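Local coordinates for DUF1116 domain-containing protein (Enterococcus faecalis, PDB 3CLQ) that is of unknown function but belongs to the family of the AllG subunit of oxamate carbamoyltransferase, which hints at a related role, at residues Cys190-Leu201 with Asp230-Met238; Glu311-Met320 with Met379-Ile387. All blocks are in the same frame, centred on the assembly; numbering follows the deposited sequence.

Interaction 1 (Cys190-Leu201 with Asp230-Met238); sequences CHNRNVAGSTLL and DYFSGPTWM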
ATOM      1  N   CYS B 190       5.467   4.026  -8.833  1.00 59.54           N
ATOM      2  CA  CYS B 190       6.626   4.798  -8.358  1.00 60.61           C
ATOM      3  C   CYS B 190       7.046   5.988  -9.225  1.00 59.62           C
ATOM      4  O   CYS B 190       8.170   6.425  -9.169  1.00 59.47           O
ATOM      5  CB  CYS B 190       7.829   3.878  -8.062  1.00 62.36           C
ATOM      6  SG  CYS B 190       7.554   2.668  -6.680  1.00 65.95           S
ATOM      7  N   HIS B 191       6.127   6.512 -10.016  1.00 59.53           N
ATOM      8  CA  HIS B 191       6.341   7.763 -10.722  1.00 58.59           C
ATOM      9  C   HIS B 191       5.141   8.661 -10.393  1.00 58.20           C
ATOM     10  O   HIS B 191       5.271   9.631  -9.642  1.00 57.66           O
ATOM     11  CB  HIS B 191       6.425   7.500 -12.221  1.00 58.94           C
ATOM     12  CG  HIS B 191       6.891   8.669 -13.023  1.00 60.05           C
ATOM     13  ND1 HIS B 191       7.699   8.532 -14.134  1.00 60.37           N
ATOM     14  CD2 HIS B 191       6.649   9.997 -12.895  1.00 60.34           C
ATOM     15  CE1 HIS B 191       7.938   9.725 -14.651  1.00 60.30           C
ATOM     16  NE2 HIS B 191       7.312  10.632 -13.918  1.00 60.64           N
ATOM     17  N   ASN B 192       3.970   8.306 -10.928  1.00 57.32           N
ATOM     18  CA  ASN B 192       2.748   9.092 -10.757  1.00 57.38           C
ATOM     19  C   ASN B 192       1.940   8.761  -9.499  1.00 56.85           C
ATOM     20  O   ASN B 192       1.400   9.654  -8.850  1.00 56.65           O
ATOM     21  CB  ASN B 192       1.868   8.906 -11.976  1.00 59.81           C
ATOM     22  CG  ASN B 192       2.553   9.364 -13.251  1.00 62.50           C
ATOM     23  OD1 ASN B 192       2.725  10.576 -13.462  1.00 63.25           O
ATOM     24  ND2 ASN B 192       2.962   8.404 -14.114  1.00 62.82           N
ATOM     25  N   ARG B 193       1.847   7.475  -9.162  1.00 54.93           N
ATOM     26  CA  ARG B 193       1.139   7.051  -7.967  1.00 52.88           C
ATOM     27  C   ARG B 193       2.165   6.493  -6.967  1.00 54.17           C
ATOM     28  O   ARG B 193       2.843   5.504  -7.252  1.00 54.14           O
ATOM     29  CB  ARG B 193       0.004   6.072  -8.314  1.00 50.94           C
ATOM     30  CG  ARG B 193      -0.279   5.004  -7.278  1.00 51.66           C
ATOM     31  CD  ARG B 193      -1.593   4.242  -7.474  1.00 50.18           C
ATOM     32  NE  ARG B 193      -2.699   5.079  -7.036  1.00 50.36           N
ATOM     33  CZ  ARG B 193      -3.522   4.834  -6.017  1.00 48.89           C
ATOM     34  NH1 ARG B 193      -3.416   3.742  -5.295  1.00 48.35           N
ATOM     35  NH2 ARG B 193      -4.477   5.700  -5.747  1.00 48.65           N
ATOM     36  N   ASN B 194       2.281   7.148  -5.809  1.00 54.67           N
ATOM     37  CA  ASN B 194       3.350   6.866  -4.849  1.00 55.43           C
ATOM     38  C   ASN B 194       2.816   6.619  -3.453  1.00 54.86           C
ATOM     39  O   ASN B 194       3.588   6.597  -2.482  1.00 53.31           O
ATOM     40  CB  ASN B 194       4.362   8.035  -4.796  1.00 57.56           C
ATOM     41  CG  ASN B 194       5.266   8.090  -6.020  1.00 58.94           C
ATOM     42  OD1 ASN B 194       5.951   7.107  -6.342  1.00 60.23           O
ATOM     43  ND2 ASN B 194       5.280   9.230  -6.705  1.00 58.34           N
ATOM     44  N   VAL B 195       1.501   6.408  -3.369  1.00 54.88           N
ATOM     45  CA  VAL B 195       0.802   6.334  -2.086  1.00 55.35           C
ATOM     46  C   VAL B 195       1.354   5.239  -1.188  1.00 54.60           C
ATOM     47  O   VAL B 195       1.682   5.484  -0.005  1.00 54.10           O
ATOM     48  CB  VAL B 195      -0.732   6.108  -2.235  1.00 56.23           C
ATOM     49  CG1 VAL B 195      -1.458   6.734  -1.023  1.00 56.66           C
ATOM     50  CG2 VAL B 195      -1.244   6.723  -3.504  1.00 56.84           C
ATOM     51  N   ALA B 196       1.441   4.034  -1.751  1.00 52.72           N
ATOM     52  CA  ALA B 196       1.886   2.865  -0.991  1.00 51.42           C
ATOM     53  C   ALA B 196       3.313   3.067  -0.494  1.00 51.16           C
ATOM     54  O   ALA B 196       3.590   2.941   0.700  1.00 49.98           O
ATOM     55  CB  ALA B 196       1.798   1.646  -1.835  1.00 50.90           C
ATOM     56  N   GLY B 197       4.204   3.424  -1.420  1.00 51.84           N
ATOM     57  CA  GLY B 197       5.600   3.687  -1.100  1.00 50.67           C
ATOM     58  C   GLY B 197       5.732   4.749  -0.040  1.00 50.29           C
ATOM     59  O   GLY B 197       6.552   4.636   0.867  1.00 50.58           O
ATOM     60  N   SER B 198       4.913   5.785  -0.136  1.00 50.87           N
ATOM     61  CA  SER B 198       5.067   6.912   0.772  1.00 51.73           C
ATOM     62  C   SER B 198       4.650   6.495   2.159  1.00 52.55           C
ATOM     63  O   SER B 198       5.321   6.800   3.144  1.00 52.91           O
ATOM     64  CB  SER B 198       4.267   8.111   0.278  1.00 52.28           C
ATOM     65  OG  SER B 198       4.989   8.785  -0.751  1.00 52.44           O
ATOM     66  N   THR B 199       3.566   5.738   2.225  1.00 52.74           N
ATOM     67  CA  THR B 199       3.079   5.219   3.487  1.00 53.06           C
ATOM     68  C   THR B 199       4.007   4.159   4.078  1.00 51.76           C
ATOM     69  O   THR B 199       4.062   3.990   5.287  1.00 53.20           O
ATOM     70  CB  THR B 199       1.684   4.651   3.268  1.00 54.36           C
ATOM     71  OG1 THR B 199       0.945   5.626   2.533  1.00 55.68           O
ATOM     72  CG2 THR B 199       0.976   4.389   4.571  1.00 54.92           C
ATOM     73  N   LEU B 200       4.739   3.443   3.241  1.00 50.06           N
ATOM     74  CA  LEU B 200       5.677   2.462   3.762  1.00 50.29           C
ATOM     75  C   LEU B 200       6.912   3.144   4.322  1.00 50.78           C
ATOM     76  O   LEU B 200       7.541   2.638   5.241  1.00 51.60           O
ATOM     77  CB  LEU B 200       6.110   1.457   2.692  1.00 49.59           C
ATOM     78  CG  LEU B 200       5.116   0.355   2.326  1.00 50.11           C
ATOM     79  CD1 LEU B 200       5.565  -0.281   0.996  1.00 50.90           C
ATOM     80  CD2 LEU B 200       4.912  -0.712   3.423  1.00 47.79           C
ATOM     81  N   LEU B 201       7.254   4.292   3.759  1.00 50.95           N
ATOM     82  CA  LEU B 201       8.442   5.001   4.151  1.00 51.49           C
ATOM     83  C   LEU B 201       8.214   5.772   5.440  1.00 52.25           C
ATOM     84  O   LEU B 201       9.062   5.727   6.329  1.00 53.65           O
ATOM     85  CB  LEU B 201       8.840   5.969   3.050  1.00 51.50           C
ATOM     86  CG  LEU B 201      10.308   6.137   2.703  1.00 50.92           C
ATOM     87  CD1 LEU B 201      10.600   7.555   2.211  1.00 50.57           C
ATOM     88  CD2 LEU B 201      11.127   5.821   3.878  1.00 50.81           C
ATOM     89  N   ASP B 230       0.645  12.705  -0.863  1.00 55.77           N
ATOM     90  CA  ASP B 230       1.119  11.340  -0.990  1.00 57.01           C
ATOM     91  C   ASP B 230       2.419  11.252  -1.791  1.00 56.27           C
ATOM     92  O   ASP B 230       2.815  10.181  -2.188  1.00 55.84           O
ATOM     93  CB  ASP B 230       0.025  10.415  -1.531  1.00 58.46           C
ATOM     94  CG  ASP B 230      -0.339  10.720  -2.960  1.00 61.47           C
ATOM     95  OD1 ASP B 230      -1.203   9.986  -3.540  1.00 63.65           O
ATOM     96  OD2 ASP B 230       0.244  11.685  -3.505  1.00 61.65           O
ATOM     97  N   TYR B 231       3.099  12.373  -1.977  1.00 55.41           N
ATOM     98  CA  TYR B 231       4.265  12.393  -2.835  1.00 55.55           C
ATOM     99  C   TYR B 231       5.610  12.258  -2.126  1.00 54.69           C
ATOM    100  O   TYR B 231       6.657  12.300  -2.755  1.00 54.48           O
ATOM    101  CB  TYR B 231       4.282  13.691  -3.658  1.00 57.82           C
ATOM    102  CG  TYR B 231       5.338  13.695  -4.745  1.00 57.75           C
ATOM    103  CD1 TYR B 231       5.282  12.772  -5.803  1.00 57.16           C
ATOM    104  CD2 TYR B 231       6.393  14.598  -4.704  1.00 58.41           C
ATOM    105  CE1 TYR B 231       6.250  12.759  -6.807  1.00 58.18           C
ATOM    106  CE2 TYR B 231       7.389  14.600  -5.708  1.00 59.33           C
ATOM    107  CZ  TYR B 231       7.306  13.678  -6.757  1.00 58.93           C
ATOM    108  OH  TYR B 231       8.277  13.678  -7.735  1.00 58.51           O
ATOM    109  N   PHE B 232       5.608  12.114  -0.817  1.00 54.57           N
ATOM    110  CA  PHE B 232       6.882  12.118  -0.098  1.00 53.43           C
ATOM    111  C   PHE B 232       7.972  11.118  -0.566  1.00 52.69           C
ATOM    112  O   PHE B 232       9.144  11.425  -0.502  1.00 53.77           O
ATOM    113  CB  PHE B 232       6.662  11.969   1.409  1.00 53.51           C
ATOM    114  CG  PHE B 232       7.909  12.126   2.177  1.00 53.61           C
ATOM    115  CD1 PHE B 232       8.527  13.384   2.258  1.00 54.44           C
ATOM    116  CD2 PHE B 232       8.539  11.025   2.732  1.00 53.37           C
ATOM    117  CE1 PHE B 232       9.730  13.554   2.932  1.00 53.78           C
ATOM    118  CE2 PHE B 232       9.736  11.179   3.416  1.00 54.11           C
ATOM    119  CZ  PHE B 232      10.341  12.457   3.516  1.00 53.96           C
ATOM    120  N   SER B 233       7.606   9.927  -1.018  1.00 51.87           N
ATOM    121  CA  SER B 233       8.602   8.942  -1.444  1.00 51.24           C
ATOM    122  C   SER B 233       8.974   9.020  -2.939  1.00 51.50           C
ATOM    123  O   SER B 233       9.838   8.261  -3.418  1.00 51.07           O
ATOM    124  CB  SER B 233       8.084   7.536  -1.142  1.00 50.87           C
ATOM    125  OG  SER B 233       6.996   7.240  -1.989  1.00 49.88           O
ATOM    126  N   GLY B 234       8.300   9.902  -3.671  1.00 51.42           N
ATOM    127  CA  GLY B 234       8.544  10.070  -5.100  1.00 51.85           C
ATOM    128  C   GLY B 234      10.019  10.265  -5.393  1.00 52.70           C
ATOM    129  O   GLY B 234      10.616   9.489  -6.141  1.00 53.58           O
ATOM    130  N   PRO B 235      10.626  11.313  -4.819  1.00 52.36           N
ATOM    131  CA  PRO B 235      12.065  11.479  -4.979  1.00 52.41           C
ATOM    132  C   PRO B 235      12.861  10.243  -4.586  1.00 52.13           C
ATOM    133  O   PRO B 235      13.853   9.895  -5.257  1.00 52.24           O
ATOM    134  CB  PRO B 235      12.382  12.660  -4.053  1.00 51.78           C
ATOM    135  CG  PRO B 235      11.137  13.482  -4.142  1.00 52.08           C
ATOM    136  CD  PRO B 235      10.032  12.436  -4.079  1.00 52.33           C
ATOM    137  N   THR B 236      12.419   9.576  -3.527  1.00 51.19           N
ATOM    138  CA  THR B 236      13.127   8.425  -3.019  1.00 51.13           C
ATOM    139  C   THR B 236      13.300   7.372  -4.114  1.00 52.31           C
ATOM    140  O   THR B 236      14.368   6.791  -4.269  1.00 52.92           O
ATOM    141  CB  THR B 236      12.396   7.846  -1.800  1.00 51.02           C
ATOM    142  OG1 THR B 236      11.987   8.920  -0.939  1.00 50.66           O
ATOM    143  CG2 THR B 236      13.290   6.891  -1.018  1.00 50.17           C
ATOM    144  N   TRP B 237      12.272   7.138  -4.910  1.00 53.15           N
ATOM    145  CA  TRP B 237      12.410   6.118  -5.933  1.00 54.15           C
ATOM    146  C   TRP B 237      13.311   6.571  -7.086  1.00 54.33           C
ATOM    147  O   TRP B 237      14.031   5.775  -7.677  1.00 54.06           O
ATOM    148  CB  TRP B 237      11.037   5.665  -6.415  1.00 54.83           C
ATOM    149  CG  TRP B 237      10.089   5.373  -5.263  1.00 55.31           C
ATOM    150  CD1 TRP B 237       8.802   5.857  -5.099  1.00 55.68           C
ATOM    151  CD2 TRP B 237      10.356   4.563  -4.110  1.00 55.20           C
ATOM    152  NE1 TRP B 237       8.255   5.384  -3.923  1.00 55.81           N
ATOM    153  CE2 TRP B 237       9.182   4.587  -3.294  1.00 56.00           C
ATOM    154  CE3 TRP B 237      11.455   3.795  -3.695  1.00 54.67           C
ATOM    155  CZ2 TRP B 237       9.087   3.870  -2.088  1.00 55.20           C
ATOM    156  CZ3 TRP B 237      11.373   3.107  -2.496  1.00 55.13           C
ATOM    157  CH2 TRP B 237      10.187   3.148  -1.700  1.00 55.37           C
HETATM  158  N   MSE B 238      13.297   7.857  -7.379  1.00 54.62           N
HETATM  159  CA  MSE B 238      14.167   8.391  -8.421  1.00 57.15           C
HETATM  160  C   MSE B 238      15.588   8.104  -8.022  1.00 56.27           C
HETATM  161  O   MSE B 238      16.418   7.664  -8.837  1.00 55.96           O
HETATM  162  CB  MSE B 238      13.948   9.900  -8.618  1.00 57.56           C
HETATM  163  CG  MSE B 238      12.596  10.211  -9.248  1.00 58.20           C
HETATM  164 SE   MSE B 238      12.044  12.089  -9.230  0.65 61.16          SE
HETATM  165  CE  MSE B 238      10.132  11.841  -9.652  1.00 60.53           C
TER
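Ser198 and Ser233 carry the polar part of this contact, through three hydrogen bonds that converge on one buried hydroxyl. Ser198 OG donates to Asp230 O at 3.0 Å, approaching from well above the carbonyl plane. The same oxygen accepts from Ser233 OG at 2.8 Å and from Ser233 N at 2.9 Å, the latter bond fairly straight (160°). With one bond given and two received, the rotation of the Ser198 hydroxyl is well determined. Ser233 holds its OG between its own backbone N and carbonyl carbon (chi1 69°), facing helix 195-210; Trp237 NE1 adds a weak bond to the same Ser233 OG.

Cys190 SG stands over one face of Trp237, 3.9 Å from the centroid of the five-membered ring and 13° off its normal, a sulfur-aromatic contact. The rim of the indole is met in plane by Asn194 OD1, 3.4 Å from Trp237 CD1, and near its plane by Gly197 CA, 3.6 Å from Trp237 CZ2.

Apolar packing closes the far end: Leu201 CD1 lies 3.9 Å from Phe232 CE2, the two side chains crossing at about a right angle.

The contact joins the start of helix 195-210 and the loop before it to the type I turn Tyr231-Gly234 and the first turn of helix 234-247. Helix 176-183 packs against Cys190 and Trp237 through Leu180 and Met179, while Met186 of the second subunit touches Val195.

Interaction 2 (Glu311-Met320 with Met379-Ile387); sequences ETYGVGGFAM and MLPVINTAI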
ATOM      1  N   GLU B 311      11.214   5.097 -15.489  1.00 55.15           N
ATOM      2  CA  GLU B 311      11.013   4.199 -16.598  1.00 55.77           C
ATOM      3  C   GLU B 311      12.333   3.704 -17.173  1.00 55.21           C
ATOM      4  O   GLU B 311      12.366   2.619 -17.780  1.00 55.42           O
ATOM      5  CB  GLU B 311      10.143   4.848 -17.667  1.00 56.69           C
ATOM      6  CG  GLU B 311       9.776   6.270 -17.306  1.00 59.02           C
ATOM      7  CD  GLU B 311       8.326   6.405 -16.880  1.00 60.66           C
ATOM      8  OE1 GLU B 311       7.492   5.615 -17.369  1.00 60.99           O
ATOM      9  OE2 GLU B 311       8.013   7.314 -16.074  1.00 62.21           O
ATOM     10  N   THR B 312      13.416   4.466 -16.981  1.00 53.54           N
ATOM     11  CA  THR B 312      14.736   3.981 -17.424  1.00 53.02           C
ATOM     12  C   THR B 312      15.094   2.721 -16.659  1.00 53.82           C
ATOM     13  O   THR B 312      15.799   1.883 -17.188  1.00 55.16           O
ATOM     14  CB  THR B 312      15.916   4.993 -17.256  1.00 52.10           C
ATOM     15  OG1 THR B 312      15.662   6.189 -17.983  1.00 50.28           O
ATOM     16  CG2 THR B 312      17.202   4.396 -17.803  1.00 52.02           C
ATOM     17  N   TYR B 313      14.605   2.617 -15.417  1.00 54.06           N
ATOM     18  CA  TYR B 313      14.860   1.508 -14.496  1.00 53.49           C
ATOM     19  C   TYR B 313      13.937   0.310 -14.727  1.00 53.09           C
ATOM     20  O   TYR B 313      14.311  -0.831 -14.478  1.00 53.43           O
ATOM     21  CB  TYR B 313      14.673   1.974 -13.046  1.00 54.54           C
ATOM     22  CG  TYR B 313      14.904   0.871 -12.007  1.00 54.83           C
ATOM     23  CD1 TYR B 313      16.182   0.422 -11.704  1.00 54.86           C
ATOM     24  CD2 TYR B 313      13.841   0.266 -11.365  1.00 54.80           C
ATOM     25  CE1 TYR B 313      16.388  -0.593 -10.776  1.00 55.41           C
ATOM     26  CE2 TYR B 313      14.023  -0.737 -10.437  1.00 54.61           C
ATOM     27  CZ  TYR B 313      15.294  -1.165 -10.141  1.00 55.49           C
ATOM     28  OH  TYR B 313      15.471  -2.161  -9.193  1.00 55.71           O
ATOM     29  N   GLY B 314      12.714   0.585 -15.149  1.00 52.71           N
ATOM     30  CA  GLY B 314      11.751  -0.447 -15.472  1.00 52.21           C
ATOM     31  C   GLY B 314      10.452  -0.153 -14.769  1.00 52.55           C
ATOM     32  O   GLY B 314       9.493  -0.904 -14.869  1.00 51.97           O
ATOM     33  N   VAL B 315      10.408   0.955 -14.047  1.00 53.10           N
ATOM     34  CA  VAL B 315       9.201   1.248 -13.337  1.00 54.13           C
ATOM     35  C   VAL B 315       8.468   2.497 -13.907  1.00 55.48           C
ATOM     36  O   VAL B 315       8.716   2.883 -15.054  1.00 57.34           O
ATOM     37  CB  VAL B 315       9.467   1.149 -11.820  1.00 54.84           C
ATOM     38  CG1 VAL B 315       9.713   2.492 -11.187  1.00 55.49           C
ATOM     39  CG2 VAL B 315       8.350   0.440 -11.182  1.00 55.40           C
ATOM     40  N   GLY B 316       7.524   3.102 -13.191  1.00 56.08           N
ATOM     41  CA  GLY B 316       6.739   4.193 -13.799  1.00 55.35           C
ATOM     42  C   GLY B 316       5.826   3.723 -14.928  1.00 56.37           C
ATOM     43  O   GLY B 316       5.058   2.777 -14.772  1.00 56.14           O
ATOM     44  N   GLY B 317       5.899   4.378 -16.080  1.00 56.44           N
ATOM     45  CA  GLY B 317       5.064   3.979 -17.210  1.00 55.78           C
ATOM     46  C   GLY B 317       5.356   2.577 -17.719  1.00 55.94           C
ATOM     47  O   GLY B 317       4.465   1.892 -18.259  1.00 55.01           O
ATOM     48  N   PHE B 318       6.605   2.143 -17.559  1.00 56.15           N
ATOM     49  CA  PHE B 318       6.970   0.779 -17.922  1.00 56.24           C
ATOM     50  C   PHE B 318       6.190  -0.198 -17.047  1.00 55.95           C
ATOM     51  O   PHE B 318       5.837  -1.288 -17.482  1.00 55.84           O
ATOM     52  CB  PHE B 318       8.475   0.568 -17.749  1.00 57.05           C
ATOM     53  CG  PHE B 318       9.299   0.958 -18.959  1.00 57.84           C
ATOM     54  CD1 PHE B 318      10.337   0.148 -19.397  1.00 57.44           C
ATOM     55  CD2 PHE B 318       9.049   2.135 -19.648  1.00 57.93           C
ATOM     56  CE1 PHE B 318      11.100   0.497 -20.501  1.00 57.59           C
ATOM     57  CE2 PHE B 318       9.814   2.492 -20.755  1.00 57.92           C
ATOM     58  CZ  PHE B 318      10.839   1.671 -21.182  1.00 57.62           C
ATOM     59  N   ALA B 319       5.912   0.200 -15.803  1.00 56.20           N
ATOM     60  CA  ALA B 319       5.165  -0.661 -14.883  1.00 56.13           C
ATOM     61  C   ALA B 319       3.690  -0.339 -14.888  1.00 56.65           C
ATOM     62  O   ALA B 319       2.944  -0.921 -14.151  1.00 57.64           O
ATOM     63  CB  ALA B 319       5.708  -0.577 -13.484  1.00 54.68           C
HETATM   64  N   MSE B 320       3.279   0.599 -15.721  1.00 57.87           N
HETATM   65  CA  MSE B 320       1.878   0.951 -15.867  1.00 59.76           C
HETATM   66  C   MSE B 320       0.923  -0.119 -15.335  1.00 58.43           C
HETATM   67  O   MSE B 320       0.089   0.160 -14.491  1.00 58.24           O
HETATM   68  CB  MSE B 320       1.603   1.177 -17.342  1.00 61.57           C
HETATM   69  CG  MSE B 320       0.792   2.398 -17.673  1.00 63.01           C
HETATM   70 SE   MSE B 320       0.619   2.540 -19.623  0.55 63.50          SE
HETATM   71  CE  MSE B 320      -1.069   3.565 -19.595  1.00 63.53           C
HETATM   72  N   MSE B 379       9.760   1.224 -32.000  1.00 59.61           N
HETATM   73  CA  MSE B 379       8.979   1.497 -30.802  1.00 61.03           C
HETATM   74  C   MSE B 379       9.747   2.304 -29.749  1.00 60.14           C
HETATM   75  O   MSE B 379      10.830   1.896 -29.311  1.00 60.19           O
HETATM   76  CB  MSE B 379       8.539   0.169 -30.208  1.00 61.02           C
HETATM   77  CG  MSE B 379       7.670   0.274 -29.014  1.00 62.40           C
HETATM   78 SE   MSE B 379       7.366  -1.522 -28.272  0.55 65.00          SE
HETATM   79  CE  MSE B 379       8.419  -1.377 -26.663  1.00 63.51           C
ATOM     80  N   LEU B 380       9.190   3.439 -29.328  1.00 59.31           N
ATOM     81  CA  LEU B 380       9.849   4.278 -28.307  1.00 58.76           C
ATOM     82  C   LEU B 380       9.427   3.971 -26.867  1.00 58.48           C
ATOM     83  O   LEU B 380       8.307   3.506 -26.620  1.00 58.85           O
ATOM     84  CB  LEU B 380       9.590   5.760 -28.586  1.00 59.12           C
ATOM     85  CG  LEU B 380      10.438   6.558 -29.591  1.00 59.14           C
ATOM     86  CD1 LEU B 380      11.072   5.678 -30.675  1.00 59.09           C
ATOM     87  CD2 LEU B 380       9.597   7.682 -30.215  1.00 58.65           C
ATOM     88  N   PRO B 381      10.323   4.229 -25.899  1.00 57.95           N
ATOM     89  CA  PRO B 381       9.933   4.191 -24.500  1.00 57.74           C
ATOM     90  C   PRO B 381       8.676   5.010 -24.258  1.00 57.87           C
ATOM     91  O   PRO B 381       8.548   6.122 -24.747  1.00 58.06           O
ATOM     92  CB  PRO B 381      11.109   4.864 -23.808  1.00 57.37           C
ATOM     93  CG  PRO B 381      12.247   4.485 -24.625  1.00 57.21           C
ATOM     94  CD  PRO B 381      11.749   4.553 -26.042  1.00 57.51           C
ATOM     95  N   VAL B 382       7.739   4.442 -23.527  1.00 58.12           N
ATOM     96  CA  VAL B 382       6.550   5.163 -23.133  1.00 58.00           C
ATOM     97  C   VAL B 382       6.819   5.695 -21.748  1.00 57.94           C
ATOM     98  O   VAL B 382       7.262   4.950 -20.884  1.00 58.04           O
ATOM     99  CB  VAL B 382       5.349   4.214 -23.034  1.00 58.11           C
ATOM    100  CG1 VAL B 382       5.429   3.375 -21.740  1.00 57.18           C
ATOM    101  CG2 VAL B 382       4.072   4.992 -23.070  1.00 58.17           C
ATOM    102  N   ILE B 383       6.582   6.978 -21.519  1.00 57.71           N
ATOM    103  CA  ILE B 383       6.685   7.475 -20.157  1.00 57.52           C
ATOM    104  C   ILE B 383       5.417   8.193 -19.727  1.00 57.91           C
ATOM    105  O   ILE B 383       4.857   8.974 -20.476  1.00 58.43           O
ATOM    106  CB  ILE B 383       7.941   8.316 -19.933  1.00 57.34           C
ATOM    107  CG1 ILE B 383       7.603   9.609 -19.236  1.00 57.19           C
ATOM    108  CG2 ILE B 383       8.650   8.651 -21.231  1.00 57.44           C
ATOM    109  CD1 ILE B 383       8.791  10.492 -19.173  1.00 58.40           C
ATOM    110  N   ASN B 384       4.933   7.880 -18.536  1.00 58.24           N
ATOM    111  CA  ASN B 384       3.776   8.570 -17.986  1.00 58.49           C
ATOM    112  C   ASN B 384       4.315   9.593 -17.006  1.00 58.51           C
ATOM    113  O   ASN B 384       5.147   9.273 -16.155  1.00 58.73           O
ATOM    114  CB  ASN B 384       2.850   7.594 -17.243  1.00 59.32           C
ATOM    115  CG  ASN B 384       1.993   6.699 -18.184  1.00 59.83           C
ATOM    116  OD1 ASN B 384       1.606   5.571 -17.799  1.00 60.37           O
ATOM    117  ND2 ASN B 384       1.659   7.206 -19.381  1.00 58.85           N
ATOM    118  N   THR B 385       3.853  10.825 -17.114  1.00 58.13           N
ATOM    119  CA  THR B 385       4.391  11.896 -16.295  1.00 57.85           C
ATOM    120  C   THR B 385       3.314  12.947 -16.068  1.00 57.67           C
ATOM    121  O   THR B 385       2.282  12.960 -16.765  1.00 57.73           O
ATOM    122  CB  THR B 385       5.621  12.543 -16.970  1.00 58.59           C
ATOM    123  OG1 THR B 385       5.891  13.806 -16.360  1.00 60.68           O
ATOM    124  CG2 THR B 385       5.364  12.803 -18.445  1.00 58.30           C
ATOM    125  N   ALA B 386       3.544  13.818 -15.088  1.00 57.03           N
ATOM    126  CA  ALA B 386       2.630  14.924 -14.823  1.00 57.54           C
ATOM    127  C   ALA B 386       2.748  16.002 -15.899  1.00 57.76           C
ATOM    128  O   ALA B 386       3.853  16.282 -16.375  1.00 57.15           O
ATOM    129  CB  ALA B 386       2.910  15.527 -13.448  1.00 57.36           C
ATOM    130  N   ILE B 387       1.620  16.604 -16.282  1.00 58.04           N
ATOM    131  CA  ILE B 387       1.673  17.803 -17.127  1.00 58.64           C
ATOM    132  C   ILE B 387       1.663  19.088 -16.275  1.00 57.74           C
ATOM    133  O   ILE B 387       0.862  19.245 -15.355  1.00 57.88           O
ATOM    134  CB  ILE B 387       0.623  17.782 -18.280  1.00 59.57           C
ATOM    135  CG1 ILE B 387      -0.790  17.937 -17.769  1.00 60.21           C
ATOM    136  CG2 ILE B 387       0.627  16.438 -18.999  1.00 59.95           C
ATOM    137  CD1 ILE B 387      -1.794  17.425 -18.768  1.00 60.42           C
TER
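Gly317 and Asn384 bring the two backbones together, with CA atoms 4.8 Å apart, where the loop following helix 309-313 passes the start of strand 383-388; the strand makes its backbone bonds with antiparallel strand 396-402 (Ile383 with Thr402, Thr385 with Gly400), and this contact rests on packing. Gly317 has no side chain, and its carbonyl oxygen, Gly317 O, sits 3.9 Å from Val382 CG1.

Bent at chi2 (-107°), the Glu311 side chain crosses that of Ile383 at about a right angle, its carboxylate group coming against the strand, with Glu311 CD 3.6 Å from Ile383 CB and Glu311 OE1 3.4 Å from Ile383 CA. Glu311 OE2 and Asn384 O are both acceptors and do not bond; Asn384 O takes a hydrogen bond from Asn192 ND2, and Glu311 OE2 has His191 ND1 as a weak partner. Within the loop Gly317 N points to Glu311 OE1, at a separation too short to be trusted in detail.

Phe318 presents its edge to the other segment: Val382 O lies in the plane of the ring, 3.5 Å from Phe318 CE2, and Pro381 CB is 4.1 Å from that same CE2. Over one face of this ring stands Glu311 O, 3.5 Å above the ring plane and over its centre. Met320, a selenomethionine, crosses Asn384 almost perpendicularly. Its CG is 3.3 Å from Asn384 OD1, and the chain runs on extended (chi2 178°), keeping SE and CE alongside that oxygen.

Pro381 and Ile383 also touch Met260 and Arg262 of strand 257-263. Beyond Met320 lies helix 334-343, which receives it on Ala337, Tyr340 and Ser341.

Overall arrangement
Interaction 1 closes along the chain before interaction 2 opens, and their centres are 15 Å apart, yet the two contacts touch through the loop ahead of helix 195-210. The clearest tie is a probable hydrogen bond from Asn192 ND2 to Asn384 O, 3.1 Å long, which joins segment 190-201 to the strand of interaction 2. His191 lies beside it: His191 CE1 is 3.2 Å from Asn384 O, and His191 ND1 faces Glu311 OE2 in a modelled pairing whose length is too short to be relied on. Glu189 adds a second bridge, bonding the backbone N atoms of His191 and Arg193 through its carboxylate and Gly316 through its backbone.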